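Local coordinates for protein transcriptional regulator (Streptococcus dysgalactiae, PDB 4YV9) that probably regulates transcription as a DNA-binding quorum-sensing receptor for short hydrophobic peptide (SHP) pheromones, at residues Lys178-Leu192 and Ile211-Glu223. Sequence-based numbering, arbitrary orientation.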
loop_
_atom_site.group_PDB
_atom_site.type_symbol
_atom_site.label_atom_id
_atom_site.label_comp_id
_atom_site.label_asym_id
_atom_site.label_seq_id
_atom_site.Cartn_x
_atom_site.Cartn_y
_atom_site.Cartn_z
ATOM N N LYS B 178 -1.293 2.736 2.704
ATOM C CA LYS B 178 -1.162 4.035 2.066
ATOM C C LYS B 178 -1.610 4.017 0.618
ATOM O O LYS B 178 -1.226 4.875 -0.177
ATOM C CB LYS B 178 0.271 4.518 2.196
ATOM C CG LYS B 178 0.547 4.914 3.648
ATOM C CD LYS B 178 2.002 4.980 3.928
ATOM C CE LYS B 178 2.251 5.522 5.314
ATOM N NZ LYS B 178 3.688 5.379 5.588
ATOM N N THR B 179 -2.451 3.043 0.292
ATOM C CA THR B 179 -2.947 2.902 -1.064
ATOM C C THR B 179 -3.600 4.195 -1.521
ATOM O O THR B 179 -3.237 4.723 -2.566
ATOM C CB THR B 179 -3.939 1.738 -1.176
ATOM O OG1 THR B 179 -3.269 0.530 -0.800
ATOM C CG2 THR B 179 -4.430 1.600 -2.599
ATOM N N ASN B 180 -4.532 4.732 -0.736
ATOM C CA ASN B 180 -5.198 5.957 -1.183
ATOM C C ASN B 180 -4.269 7.172 -1.199
ATOM O O ASN B 180 -4.439 8.066 -2.016
ATOM C CB ASN B 180 -6.420 6.274 -0.327
ATOM C CG ASN B 180 -7.547 5.304 -0.567
ATOM O OD1 ASN B 180 -7.466 4.467 -1.472
ATOM N ND2 ASN B 180 -8.597 5.385 0.253
ATOM N N LYS B 181 -3.301 7.204 -0.294
ATOM C CA LYS B 181 -2.369 8.328 -0.230
ATOM C C LYS B 181 -1.480 8.355 -1.472
ATOM O O LYS B 181 -1.213 9.412 -2.062
ATOM C CB LYS B 181 -1.524 8.236 1.047
ATOM C CG LYS B 181 -0.573 9.398 1.225
ATOM C CD LYS B 181 0.261 9.246 2.481
ATOM C CE LYS B 181 1.163 10.460 2.688
ATOM N NZ LYS B 181 1.867 10.422 4.017
ATOM N N THR B 182 -1.021 7.183 -1.880
ATOM C CA THR B 182 -0.196 7.102 -3.076
ATOM C C THR B 182 -0.998 7.547 -4.310
ATOM O O THR B 182 -0.504 8.333 -5.138
ATOM C CB THR B 182 0.370 5.676 -3.228
ATOM O OG1 THR B 182 1.312 5.452 -2.170
ATOM C CG2 THR B 182 1.096 5.507 -4.541
ATOM N N LEU B 183 -2.242 7.098 -4.410
ATOM C CA LEU B 183 -3.107 7.542 -5.504
ATOM C C LEU B 183 -3.320 9.057 -5.467
ATOM O O LEU B 183 -3.181 9.726 -6.494
ATOM C CB LEU B 183 -4.463 6.821 -5.476
ATOM C CG LEU B 183 -4.456 5.358 -5.932
ATOM C CD1 LEU B 183 -5.733 4.640 -5.547
ATOM C CD2 LEU B 183 -4.258 5.290 -7.430
ATOM N N VAL B 184 -3.680 9.593 -4.303
ATOM C CA VAL B 184 -3.865 11.044 -4.176
ATOM C C VAL B 184 -2.601 11.813 -4.597
ATOM O O VAL B 184 -2.678 12.883 -5.225
ATOM C CB VAL B 184 -4.249 11.444 -2.735
ATOM C CG1 VAL B 184 -4.137 12.955 -2.560
ATOM C CG2 VAL B 184 -5.668 10.972 -2.410
ATOM N N THR B 185 -1.437 11.260 -4.267
ATOM C CA THR B 185 -0.176 11.893 -4.639
ATOM C C THR B 185 -0.024 11.907 -6.163
ATOM O O THR B 185 0.312 12.933 -6.757
ATOM C CB THR B 185 1.020 11.182 -3.976
ATOM O OG1 THR B 185 0.834 11.181 -2.547
ATOM C CG2 THR B 185 2.311 11.898 -4.316
ATOM N N GLN B 186 -0.315 10.774 -6.795
ATOM C CA GLN B 186 -0.239 10.680 -8.246
ATOM C C GLN B 186 -1.186 11.659 -8.939
ATOM O O GLN B 186 -0.790 12.336 -9.888
ATOM C CB GLN B 186 -0.519 9.242 -8.687
ATOM C CG GLN B 186 0.628 8.295 -8.327
ATOM C CD GLN B 186 0.251 6.809 -8.386
ATOM O OE1 GLN B 186 -0.928 6.447 -8.469
ATOM N NE2 GLN B 186 1.260 5.945 -8.313
ATOM N N LEU B 187 -2.424 11.761 -8.461
ATOM C CA LEU B 187 -3.383 12.673 -9.086
ATOM C C LEU B 187 -3.048 14.145 -8.830
ATOM O O LEU B 187 -3.391 15.012 -9.637
ATOM C CB LEU B 187 -4.803 12.377 -8.599
ATOM C CG LEU B 187 -5.441 11.068 -9.079
ATOM C CD1 LEU B 187 -6.937 11.137 -8.840
ATOM C CD2 LEU B 187 -5.145 10.786 -10.558
ATOM N N SER B 188 -2.395 14.435 -7.704
ATOM C CA SER B 188 -1.969 15.803 -7.422
ATOM C C SER B 188 -0.880 16.203 -8.405
ATOM O O SER B 188 -0.897 17.312 -8.945
ATOM C CB SER B 188 -1.466 15.954 -5.979
ATOM O OG SER B 188 -2.492 15.657 -5.047
ATOM N N ILE B 189 0.067 15.298 -8.630
ATOM C CA ILE B 189 1.108 15.529 -9.626
ATOM C C ILE B 189 0.501 15.729 -11.024
ATOM O O ILE B 189 0.927 16.615 -11.767
ATOM C CB ILE B 189 2.129 14.370 -9.638
ATOM C CG1 ILE B 189 2.907 14.354 -8.312
ATOM C CG2 ILE B 189 3.089 14.503 -10.833
ATOM C CD1 ILE B 189 3.801 13.154 -8.123
ATOM N N ASN B 190 -0.504 14.922 -11.361
ATOM C CA ASN B 190 -1.234 15.054 -12.627
ATOM C C ASN B 190 -1.834 16.454 -12.770
ATOM O O ASN B 190 -1.772 17.062 -13.832
ATOM C CB ASN B 190 -2.335 13.984 -12.729
ATOM C CG ASN B 190 -3.022 13.963 -14.100
ATOM O OD1 ASN B 190 -2.398 13.652 -15.112
ATOM N ND2 ASN B 190 -4.316 14.271 -14.126
ATOM N N CYS B 191 -2.401 16.976 -11.690
ATOM C CA CYS B 191 -2.964 18.316 -11.750
ATOM C C CYS B 191 -1.862 19.360 -11.887
ATOM O O CYS B 191 -2.022 20.344 -12.609
ATOM C CB CYS B 191 -3.815 18.620 -10.514
ATOM S SG CYS B 191 -4.890 20.059 -10.741
ATOM N N LEU B 192 -0.753 19.142 -11.185
ATOM C CA LEU B 192 0.391 20.046 -11.252
ATOM C C LEU B 192 0.914 20.160 -12.683
ATOM O O LEU B 192 1.265 21.241 -13.144
ATOM C CB LEU B 192 1.505 19.571 -10.312
ATOM C CG LEU B 192 2.852 20.299 -10.411
ATOM C CD1 LEU B 192 2.694 21.813 -10.227
ATOM C CD2 LEU B 192 3.863 19.746 -9.419
ATOM N N ILE B 211 2.324 18.352 -2.514
ATOM C CA ILE B 211 3.003 17.127 -2.927
ATOM C C ILE B 211 4.226 16.876 -2.046
ATOM O O ILE B 211 4.477 15.752 -1.637
ATOM C CB ILE B 211 3.406 17.175 -4.413
ATOM C CG1 ILE B 211 2.155 17.058 -5.301
ATOM C CG2 ILE B 211 4.363 16.034 -4.751
ATOM C CD1 ILE B 211 2.356 17.607 -6.744
ATOM N N GLU B 212 4.970 17.927 -1.728
ATOM C CA GLU B 212 6.129 17.774 -0.859
ATOM C C GLU B 212 5.696 17.237 0.496
ATOM O O GLU B 212 6.378 16.388 1.082
ATOM C CB GLU B 212 6.866 19.101 -0.686
ATOM C CG GLU B 212 7.589 19.553 -1.931
ATOM C CD GLU B 212 8.155 20.956 -1.804
ATOM O OE1 GLU B 212 7.743 21.696 -0.881
ATOM O OE2 GLU B 212 9.019 21.310 -2.629
ATOM N N PHE B 213 4.565 17.738 0.991
ATOM C CA PHE B 213 4.051 17.289 2.279
ATOM C C PHE B 213 3.622 15.822 2.210
ATOM O O PHE B 213 3.906 15.055 3.120
ATOM C CB PHE B 213 2.884 18.161 2.730
ATOM C CG PHE B 213 2.319 17.758 4.052
ATOM C CD1 PHE B 213 3.084 17.859 5.200
ATOM C CD2 PHE B 213 1.035 17.249 4.150
ATOM C CE1 PHE B 213 2.572 17.470 6.431
ATOM C CE2 PHE B 213 0.520 16.861 5.378
ATOM C CZ PHE B 213 1.290 16.974 6.513
ATOM N N LEU B 214 2.946 15.442 1.125
ATOM C CA LEU B 214 2.464 14.076 0.951
ATOM C C LEU B 214 3.612 13.079 0.797
ATOM O O LEU B 214 3.460 11.903 1.116
ATOM C CB LEU B 214 1.546 13.971 -0.274
ATOM C CG LEU B 214 0.175 14.651 -0.261
ATOM C CD1 LEU B 214 -0.389 14.618 -1.670
ATOM C CD2 LEU B 214 -0.794 13.992 0.714
ATOM N N LEU B 215 4.760 13.539 0.306
ATOM C CA LEU B 215 5.889 12.634 0.086
ATOM C C LEU B 215 6.821 12.508 1.287
ATOM O O LEU B 215 7.661 11.613 1.320
ATOM C CB LEU B 215 6.700 13.071 -1.134
ATOM C CG LEU B 215 6.084 12.795 -2.489
ATOM C CD1 LEU B 215 6.861 13.560 -3.559
ATOM C CD2 LEU B 215 6.066 11.269 -2.786
ATOM N N ARG B 216 6.651 13.377 2.280
ATOM C CA ARG B 216 7.472 13.373 3.484
ATOM C C ARG B 216 7.393 12.052 4.266
ATOM O O ARG B 216 6.317 11.496 4.453
ATOM C CB ARG B 216 7.047 14.543 4.387
ATOM C CG ARG B 216 8.063 14.950 5.435
ATOM C CD ARG B 216 7.906 16.425 5.832
ATOM N NE ARG B 216 8.312 17.333 4.756
ATOM C CZ ARG B 216 7.502 18.197 4.147
ATOM N NH1 ARG B 216 6.228 18.291 4.503
ATOM N NH2 ARG B 216 7.969 18.978 3.181
ATOM N N ASP B 217 8.543 11.578 4.734
ATOM C CA ASP B 217 8.644 10.334 5.491
ATOM C C ASP B 217 7.938 9.171 4.790
ATOM O O ASP B 217 7.333 8.328 5.437
ATOM C CB ASP B 217 8.095 10.528 6.911
ATOM C CG ASP B 217 8.989 11.420 7.763
ATOM O OD1 ASP B 217 10.180 11.579 7.414
ATOM O OD2 ASP B 217 8.508 11.955 8.785
ATOM N N GLU B 218 8.034 9.126 3.461
ATOM C CA GLU B 218 7.466 8.034 2.679
ATOM C C GLU B 218 8.536 7.480 1.743
ATOM O O GLU B 218 9.596 8.082 1.585
ATOM C CB GLU B 218 6.248 8.493 1.860
ATOM C CG GLU B 218 5.070 9.022 2.675
ATOM C CD GLU B 218 4.260 7.929 3.357
ATOM O OE1 GLU B 218 4.546 6.731 3.129
ATOM O OE2 GLU B 218 3.345 8.275 4.138
ATOM N N LEU B 219 8.266 6.328 1.139
ATOM C CA LEU B 219 9.165 5.804 0.118
ATOM C C LEU B 219 8.722 6.422 -1.194
ATOM O O LEU B 219 9.178 7.504 -1.536
ATOM C CB LEU B 219 9.140 4.279 0.077
ATOM C CG LEU B 219 9.657 3.664 1.386
ATOM C CD1 LEU B 219 9.462 2.157 1.393
ATOM C CD2 LEU B 219 11.115 4.037 1.604
ATOM N N ASN B 220 7.815 5.761 -1.903
ATOM C CA ASN B 220 7.165 6.386 -3.054
ATOM C C ASN B 220 8.164 6.946 -4.072
ATOM O O ASN B 220 8.055 8.106 -4.483
ATOM C CB ASN B 220 6.234 7.516 -2.587
ATOM C CG ASN B 220 4.937 6.996 -2.006
ATOM O OD1 ASN B 220 4.558 7.356 -0.896
ATOM N ND2 ASN B 220 4.263 6.122 -2.745
ATOM N N PHE B 221 9.161 6.150 -4.446
ATOM C CA PHE B 221 10.195 6.676 -5.333
ATOM C C PHE B 221 9.650 6.967 -6.738
ATOM O O PHE B 221 10.177 7.832 -7.432
ATOM C CB PHE B 221 11.377 5.716 -5.436
ATOM C CG PHE B 221 12.381 5.839 -4.319
ATOM C CD1 PHE B 221 12.017 6.323 -3.069
ATOM C CD2 PHE B 221 13.695 5.438 -4.522
ATOM C CE1 PHE B 221 12.943 6.398 -2.043
ATOM C CE2 PHE B 221 14.635 5.532 -3.501
ATOM C CZ PHE B 221 14.257 6.015 -2.262
ATOM N N TYR B 222 8.616 6.253 -7.174
ATOM C CA TYR B 222 8.068 6.551 -8.497
ATOM C C TYR B 222 7.517 7.971 -8.528
ATOM O O TYR B 222 7.786 8.747 -9.444
ATOM C CB TYR B 222 6.976 5.562 -8.891
ATOM C CG TYR B 222 6.205 6.032 -10.096
ATOM C CD1 TYR B 222 6.822 6.115 -11.345
ATOM C CD2 TYR B 222 4.879 6.419 -9.990
ATOM C CE1 TYR B 222 6.133 6.543 -12.455
ATOM C CE2 TYR B 222 4.177 6.857 -11.108
ATOM C CZ TYR B 222 4.812 6.919 -12.331
ATOM O OH TYR B 222 4.135 7.351 -13.452
ATOM N N GLU B 223 6.753 8.323 -7.509
ATOM C CA GLU B 223 6.181 9.655 -7.465
ATOM C C GLU B 223 7.257 10.702 -7.247
ATOM O O GLU B 223 7.159 11.785 -7.777
ATOM C CB GLU B 223 5.113 9.746 -6.365
ATOM C CG GLU B 223 3.889 8.878 -6.646
ATOM C CD GLU B 223 4.125 7.398 -6.346
ATOM O OE1 GLU B 223 5.050 7.085 -5.550
ATOM O OE2 GLU B 223 3.371 6.560 -6.887
HETATM O O HOH W 1 3.704 12.428 4.511
HETATM O O HOH W 2 1.892 7.064 0.126
HETATM O O HOH W 3 2.856 10.048 -0.972
#
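Ile211 CD1 lies 3.7 Å from both Ile189 CG1 and Leu192 CD2, and these contacts form the apolar centre of a helical-hairpin packing in the TPR-like repeat domain of this Rgg receptor. The 179-192 part of helix 179-197 and the last turn of helix 201-215 (211-215) run roughly antiparallel, the two short axes at 157°, and the start of helix 221-236 closes over the same surface. Leu214 lays CB 3.7 Å from Thr185 OG1, the two side chains running antiparallel, and Phe171 covers Leu214 from a neighbouring loop.

Glu223 supplies a polar knob, fitted among Thr182, Thr185, Gln186 and Ile189. Its chain bends at chi2, bringing Glu223 OE2 within 2.6 Å of Gln186 NE2, a short but bent hydrogen bond, with the carboxylate oxygen tilted out of the amide plane. The edge of Tyr222 adjoins the same amide, while its OH bonds the backbone of the bound peptide, so this surface borders the ligand site.

Further out, Asn220 ND2 donates to Thr182 OG1 at 3.1 Å, and a water links Thr185 OG1, the Leu214 carbonyl and Asn220 OD1. Glu218, in the loop between helices 201-215 and 221-236, takes a salt bridge from each of two lysines. Lys178 NZ reaches Glu218 OE1 on its syn side at 2.9 Å. Lys181, extended throughout with CG anti to the backbone N (chi1 -177°), brings NZ to Glu218 OE2 from the anti side, 2.6 Å away and 23° out of the carboxylate plane.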